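Local coordinates for protein Vv2_1132 (Vibrio vulnificus CMCP6, PDB 5Y9S) that probably regulates transcription as a tetrameric LysR-type protein, pairing a helix-turn-helix DNA-binding domain with an effector-binding domain of the periplasmic-binding-protein type, at residues D[174-179]-D[280-285]; D[182-187]-D[248-253]. All blocks are in the same frame, centred on the assembly; numbering follows the deposited sequence.

Interaction 1 (D[174-179]-D[280-285]); sequences KCVIHS and DILCYR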
loop_
_atom_site.group_PDB
_atom_site.type_symbol
_atom_site.label_atom_id
_atom_site.label_comp_id
_atom_site.label_asym_id
_atom_site.label_seq_id
_atom_site.Cartn_x
_atom_site.Cartn_y
_atom_site.Cartn_z
ATOM N N LYS D 174 12.653 -39.693 1.342
ATOM C CA LYS D 174 13.460 -39.341 0.187
ATOM C C LYS D 174 13.938 -40.604 -0.503
ATOM O O LYS D 174 14.215 -41.617 0.144
ATOM C CB LYS D 174 14.651 -38.460 0.576
ATOM C CG LYS D 174 15.936 -39.185 0.950
ATOM C CD LYS D 174 17.061 -38.189 1.220
ATOM C CE LYS D 174 18.367 -38.909 1.520
ATOM N NZ LYS D 174 18.236 -39.908 2.639
ATOM N N CYS D 175 13.991 -40.544 -1.827
ATOM C CA CYS D 175 14.479 -41.641 -2.640
ATOM C C CYS D 175 15.318 -41.058 -3.766
ATOM O O CYS D 175 15.238 -39.866 -4.078
ATOM C CB CYS D 175 13.340 -42.500 -3.198
ATOM S SG CYS D 175 12.677 -41.930 -4.777
ATOM N N VAL D 176 16.139 -41.920 -4.351
ATOM C CA VAL D 176 17.100 -41.541 -5.372
ATOM C C VAL D 176 16.474 -41.862 -6.720
ATOM O O VAL D 176 16.187 -43.026 -7.016
ATOM C CB VAL D 176 18.432 -42.287 -5.180
ATOM C CG1 VAL D 176 19.420 -41.967 -6.311
ATOM C CG2 VAL D 176 19.027 -41.955 -3.811
ATOM N N ILE D 177 16.249 -40.826 -7.530
ATOM C CA ILE D 177 15.676 -41.021 -8.859
ATOM C C ILE D 177 16.749 -41.458 -9.837
ATOM O O ILE D 177 16.539 -42.364 -10.650
ATOM C CB ILE D 177 14.996 -39.728 -9.342
ATOM C CG1 ILE D 177 13.756 -39.433 -8.514
ATOM C CG2 ILE D 177 14.667 -39.836 -10.824
ATOM C CD1 ILE D 177 12.857 -40.615 -8.382
ATOM N N HIS D 178 17.916 -40.831 -9.754
ATOM C CA HIS D 178 18.924 -40.925 -10.792
ATOM C C HIS D 178 20.259 -40.506 -10.207
ATOM O O HIS D 178 20.334 -39.525 -9.463
ATOM C CB HIS D 178 18.567 -40.025 -11.975
ATOM C CG HIS D 178 19.011 -40.557 -13.292
ATOM N ND1 HIS D 178 18.691 -39.947 -14.482
ATOM C CD2 HIS D 178 19.749 -41.646 -13.611
ATOM C CE1 HIS D 178 19.214 -40.633 -15.481
ATOM N NE2 HIS D 178 19.864 -41.668 -14.980
ATOM N N SER D 179 21.294 -41.277 -10.527
ATOM C CA SER D 179 22.679 -40.924 -10.253
ATOM C C SER D 179 23.406 -40.837 -11.586
ATOM O O SER D 179 23.220 -41.696 -12.457
ATOM C CB SER D 179 23.353 -41.946 -9.331
ATOM O OG SER D 179 23.117 -41.649 -7.965
ATOM N N ASP D 280 23.315 -36.562 -7.732
ATOM C CA ASP D 280 22.135 -37.387 -7.498
ATOM C C ASP D 280 20.892 -36.522 -7.617
ATOM O O ASP D 280 20.900 -35.353 -7.224
ATOM C CB ASP D 280 22.140 -38.055 -6.102
ATOM C CG ASP D 280 23.505 -38.581 -5.693
ATOM O OD1 ASP D 280 24.153 -39.279 -6.500
ATOM O OD2 ASP D 280 23.915 -38.314 -4.545
ATOM N N ILE D 281 19.825 -37.099 -8.153
ATOM C CA ILE D 281 18.544 -36.418 -8.259
ATOM C C ILE D 281 17.562 -37.148 -7.360
ATOM O O ILE D 281 17.307 -38.347 -7.543
ATOM C CB ILE D 281 18.039 -36.360 -9.702
ATOM C CG1 ILE D 281 18.886 -35.373 -10.508
ATOM C CG2 ILE D 281 16.583 -35.938 -9.706
ATOM C CD1 ILE D 281 18.860 -35.619 -11.991
ATOM N N LEU D 282 17.010 -36.422 -6.397
ATOM C CA LEU D 282 16.197 -37.005 -5.344
ATOM C C LEU D 282 14.736 -36.669 -5.571
ATOM O O LEU D 282 14.406 -35.636 -6.157
ATOM C CB LEU D 282 16.641 -36.492 -3.970
ATOM C CG LEU D 282 18.138 -36.718 -3.778
ATOM C CD1 LEU D 282 18.652 -36.122 -2.487
ATOM C CD2 LEU D 282 18.409 -38.209 -3.849
ATOM N N CYS D 283 13.866 -37.566 -5.119
ATOM C CA CYS D 283 12.448 -37.275 -5.001
ATOM C C CYS D 283 12.058 -37.386 -3.533
ATOM O O CYS D 283 12.313 -38.415 -2.898
ATOM C CB CYS D 283 11.609 -38.214 -5.861
ATOM S SG CYS D 283 9.858 -37.773 -5.807
ATOM N N TYR D 284 11.453 -36.326 -3.002
ATOM C CA TYR D 284 10.987 -36.232 -1.627
ATOM C C TYR D 284 9.471 -36.301 -1.561
ATOM O O TYR D 284 8.775 -35.807 -2.457
ATOM C CB TYR D 284 11.407 -34.917 -0.985
ATOM C CG TYR D 284 12.840 -34.844 -0.581
ATOM C CD1 TYR D 284 13.242 -35.271 0.672
ATOM C CD2 TYR D 284 13.791 -34.297 -1.432
ATOM C CE1 TYR D 284 14.558 -35.177 1.062
ATOM C CE2 TYR D 284 15.110 -34.200 -1.050
ATOM C CZ TYR D 284 15.490 -34.649 0.195
ATOM O OH TYR D 284 16.809 -34.564 0.581
ATOM N N ARG D 285 8.959 -36.868 -0.464
ATOM C CA ARG D 285 7.521 -36.894 -0.222
ATOM C C ARG D 285 7.242 -36.769 1.270
ATOM O O ARG D 285 8.139 -36.893 2.106
ATOM C CB ARG D 285 6.888 -38.161 -0.795
ATOM C CG ARG D 285 6.960 -39.356 0.129
ATOM C CD ARG D 285 5.895 -40.401 -0.222
ATOM N NE ARG D 285 6.337 -41.747 0.133
ATOM C CZ ARG D 285 5.768 -42.869 -0.300
ATOM N NH1 ARG D 285 4.714 -42.829 -1.108
ATOM N NH2 ARG D 285 6.263 -44.039 0.078
#
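K174 reaches Y284 with CG set between its own backbone N and carbonyl carbon (chi1 90°), after which an extended chi2 carries CD to 3.7 Å from Y284 OH. The two side chains lie side by side and point the same way, with K174 CB 3.3 Å from Y284 CE1 in an oblique approach to the ring. I177 is placed differently: CG1 stands anti to its carbonyl carbon (chi1 -68°) and packs 3.6 Å from C283 CB. The backbones are antiparallel, and C175 and C283 exchange a reciprocal pair of N-H...O bonds, each 2.9 Å from N to O. Beyond them the register slips by one residue. I177 and H178 both face I281, a classic beta bulge, and I177 psi of -42° departs from extended geometry there. I281 O accepts I177 N at 2.7 Å and, weakly, H178 N at 3.4 Å, while I281 N donates to H178 O at 2.8 Å. At the far end S179 OG donates to D280 OD1 across 3.0 Å, meeting the carboxylate from above its plane. Strand 153-157 pairs with 280-285 through backbone bonds, among them L282 with T156, and its F155 touches I177 and C283. W298 of helix 292-300 packs on C175 and C283, so this helix packs on the cysteine end of that face.

Interaction 2 (D[182-187]-D[248-253]); sequences VVPVVA and VAWVPM
P184 CB is the bump that presses into the face of the W250 indole. It sits 3.5 Å from the centroid of the six-membered ring and 22° off its normal, which makes a CH-pi contact; the closest ring atom is W250 CE2, at 3.3 Å from CB. CG and CD run past the pyrrole edge on the same side of the plane, with P184 CD 3.5 Å from W250 NE1. V248 CG2, 4.0 Å from P184 CB, borders the other side of the notch, so that CB fits between this methyl and the six-membered ring. On this face V182 fills the gap between W250 and P252: CG1, anti to the backbone N (chi1 168°), packs on W250 CB, whereas CG2 lies 4.1 Å from P252 CG, side by side with that ring. The opposite face carries V183, V185, A249 and V251. There V185 CG2 meets V251 CG2 at 3.8 Å, the two side chains crossing at about a right angle. M253 reaches V183 from the end of the strand, its SD near V183 CG2. Four backbone bonds hold the register, two between V183 and V251 and two between V185 and A249; V185 N to A249 O is the shortest, at 2.7 Å. V215 of helix 210-220 packs on V182 and W250, while L238 of helix 235-243 packs on A249 and V251, so helices cover both faces. W250 NE1 is hydrogen-bonded to W275 O. With strand 199-205 running parallel beyond 248-252, this helix-flanked sheet is characteristic of one alpha/beta subdomain of a LysR effector-binding domain.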
loop_
_atom_site.group_PDB
_atom_site.type_symbol
_atom_site.label_atom_id
_atom_site.label_comp_id
_atom_site.label_asym_id
_atom_site.label_seq_id
_atom_site.Cartn_x
_atom_site.Cartn_y
_atom_site.Cartn_z
ATOM N N VAL D 182 28.035 -34.804 -14.006
ATOM C CA VAL D 182 28.018 -33.528 -14.698
ATOM C C VAL D 182 29.282 -33.468 -15.545
ATOM O O VAL D 182 30.393 -33.489 -15.011
ATOM C CB VAL D 182 27.943 -32.356 -13.710
ATOM C CG1 VAL D 182 28.211 -31.059 -14.436
ATOM C CG2 VAL D 182 26.575 -32.337 -13.005
ATOM N N VAL D 183 29.129 -33.424 -16.863
ATOM C CA VAL D 183 30.281 -33.622 -17.750
ATOM C C VAL D 183 30.561 -32.392 -18.594
ATOM O O VAL D 183 29.638 -31.638 -18.917
ATOM C CB VAL D 183 30.074 -34.844 -18.648
ATOM C CG1 VAL D 183 29.836 -36.077 -17.774
ATOM C CG2 VAL D 183 28.922 -34.597 -19.634
ATOM N N PRO D 184 31.817 -32.133 -18.946
ATOM C CA PRO D 184 32.113 -31.017 -19.855
ATOM C C PRO D 184 31.835 -31.438 -21.291
ATOM O O PRO D 184 32.286 -32.499 -21.733
ATOM C CB PRO D 184 33.603 -30.759 -19.624
ATOM C CG PRO D 184 34.147 -32.121 -19.244
ATOM C CD PRO D 184 33.037 -32.830 -18.495
ATOM N N VAL D 185 31.077 -30.614 -22.015
ATOM C CA VAL D 185 30.727 -30.887 -23.404
ATOM C C VAL D 185 31.143 -29.718 -24.282
ATOM O O VAL D 185 31.292 -28.581 -23.820
ATOM C CB VAL D 185 29.221 -31.156 -23.599
ATOM C CG1 VAL D 185 28.817 -32.476 -22.927
ATOM C CG2 VAL D 185 28.406 -29.954 -23.102
ATOM N N VAL D 186 31.295 -30.016 -25.577
ATOM C CA VAL D 186 31.778 -29.047 -26.554
ATOM C C VAL D 186 31.277 -29.458 -27.929
ATOM O O VAL D 186 31.050 -30.641 -28.195
ATOM C CB VAL D 186 33.326 -28.948 -26.513
ATOM C CG1 VAL D 186 33.955 -30.212 -27.019
ATOM C CG2 VAL D 186 33.810 -27.753 -27.301
ATOM N N ALA D 187 31.102 -28.474 -28.808
ATOM C CA ALA D 187 30.735 -28.784 -30.180
ATOM C C ALA D 187 31.898 -29.509 -30.861
ATOM O O ALA D 187 33.063 -29.237 -30.556
ATOM C CB ALA D 187 30.365 -27.510 -30.947
ATOM N N VAL D 248 32.881 -24.313 -23.820
ATOM C CA VAL D 248 32.690 -25.564 -23.103
ATOM C C VAL D 248 31.752 -25.321 -21.925
ATOM O O VAL D 248 31.852 -24.302 -21.225
ATOM C CB VAL D 248 34.053 -26.136 -22.655
ATOM C CG1 VAL D 248 34.797 -25.126 -21.828
ATOM C CG2 VAL D 248 33.889 -27.441 -21.892
ATOM N N ALA D 249 30.804 -26.235 -21.740
ATOM C CA ALA D 249 29.852 -26.214 -20.637
ATOM C C ALA D 249 29.937 -27.522 -19.860
ATOM O O ALA D 249 30.138 -28.593 -20.448
ATOM C CB ALA D 249 28.421 -26.012 -21.153
ATOM N N TRP D 250 29.808 -27.428 -18.534
ATOM C CA TRP D 250 29.613 -28.598 -17.677
ATOM C C TRP D 250 28.112 -28.757 -17.454
ATOM O O TRP D 250 27.457 -27.848 -16.928
ATOM C CB TRP D 250 30.357 -28.455 -16.340
ATOM C CG TRP D 250 31.793 -29.017 -16.360
ATOM C CD1 TRP D 250 32.229 -30.203 -15.823
ATOM C CD2 TRP D 250 32.942 -28.410 -16.965
ATOM N NE1 TRP D 250 33.575 -30.365 -16.070
ATOM C CE2 TRP D 250 34.035 -29.273 -16.756
ATOM C CE3 TRP D 250 33.151 -27.218 -17.662
ATOM C CZ2 TRP D 250 35.318 -28.982 -17.224
ATOM C CZ3 TRP D 250 34.435 -26.924 -18.124
ATOM C CH2 TRP D 250 35.490 -27.800 -17.909
ATOM N N VAL D 251 27.568 -29.893 -17.884
ATOM C CA VAL D 251 26.122 -30.125 -17.850
ATOM C C VAL D 251 25.852 -31.556 -17.429
ATOM O O VAL D 251 26.639 -32.480 -17.687
ATOM C CB VAL D 251 25.459 -29.868 -19.222
ATOM C CG1 VAL D 251 25.585 -28.412 -19.628
ATOM C CG2 VAL D 251 26.039 -30.811 -20.295
ATOM N N PRO D 252 24.722 -31.765 -16.768
ATOM C CA PRO D 252 24.336 -33.122 -16.369
ATOM C C PRO D 252 24.110 -33.997 -17.590
ATOM O O PRO D 252 23.603 -33.538 -18.612
ATOM C CB PRO D 252 23.034 -32.900 -15.588
ATOM C CG PRO D 252 23.134 -31.505 -15.096
ATOM C CD PRO D 252 23.874 -30.737 -16.148
ATOM N N MET D 253 24.500 -35.271 -17.473
ATOM C CA MET D 253 24.302 -36.191 -18.589
ATOM C C MET D 253 22.858 -36.207 -19.057
ATOM O O MET D 253 22.603 -36.257 -20.257
ATOM C CB MET D 253 24.727 -37.626 -18.224
ATOM C CG MET D 253 26.210 -37.916 -18.320
ATOM S SD MET D 253 26.745 -37.950 -20.031
ATOM C CE MET D 253 25.812 -39.282 -20.742
#

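Overall arrangement
Interactions 1 and 2 use successive parts of one long strand, 172-186, and their centres lie 22 Å apart. Only two residues separate 174-179 from 182-187, and the contacts do not otherwise touch. Along the chain interaction 2 is nested within the loop closed by interaction 1. The paired segments run antiparallel at similar angles, 146° for 174-179 with 280-285 and 145° for strand 182-186 with 248-252. Interaction 1 is partly exposed, interaction 2 buried. This layout is consistent with the LysR effector-domain fold, in which crossover strands join two alpha/beta subdomains flanking the expected effector cleft; neither contact involves a bound ligand.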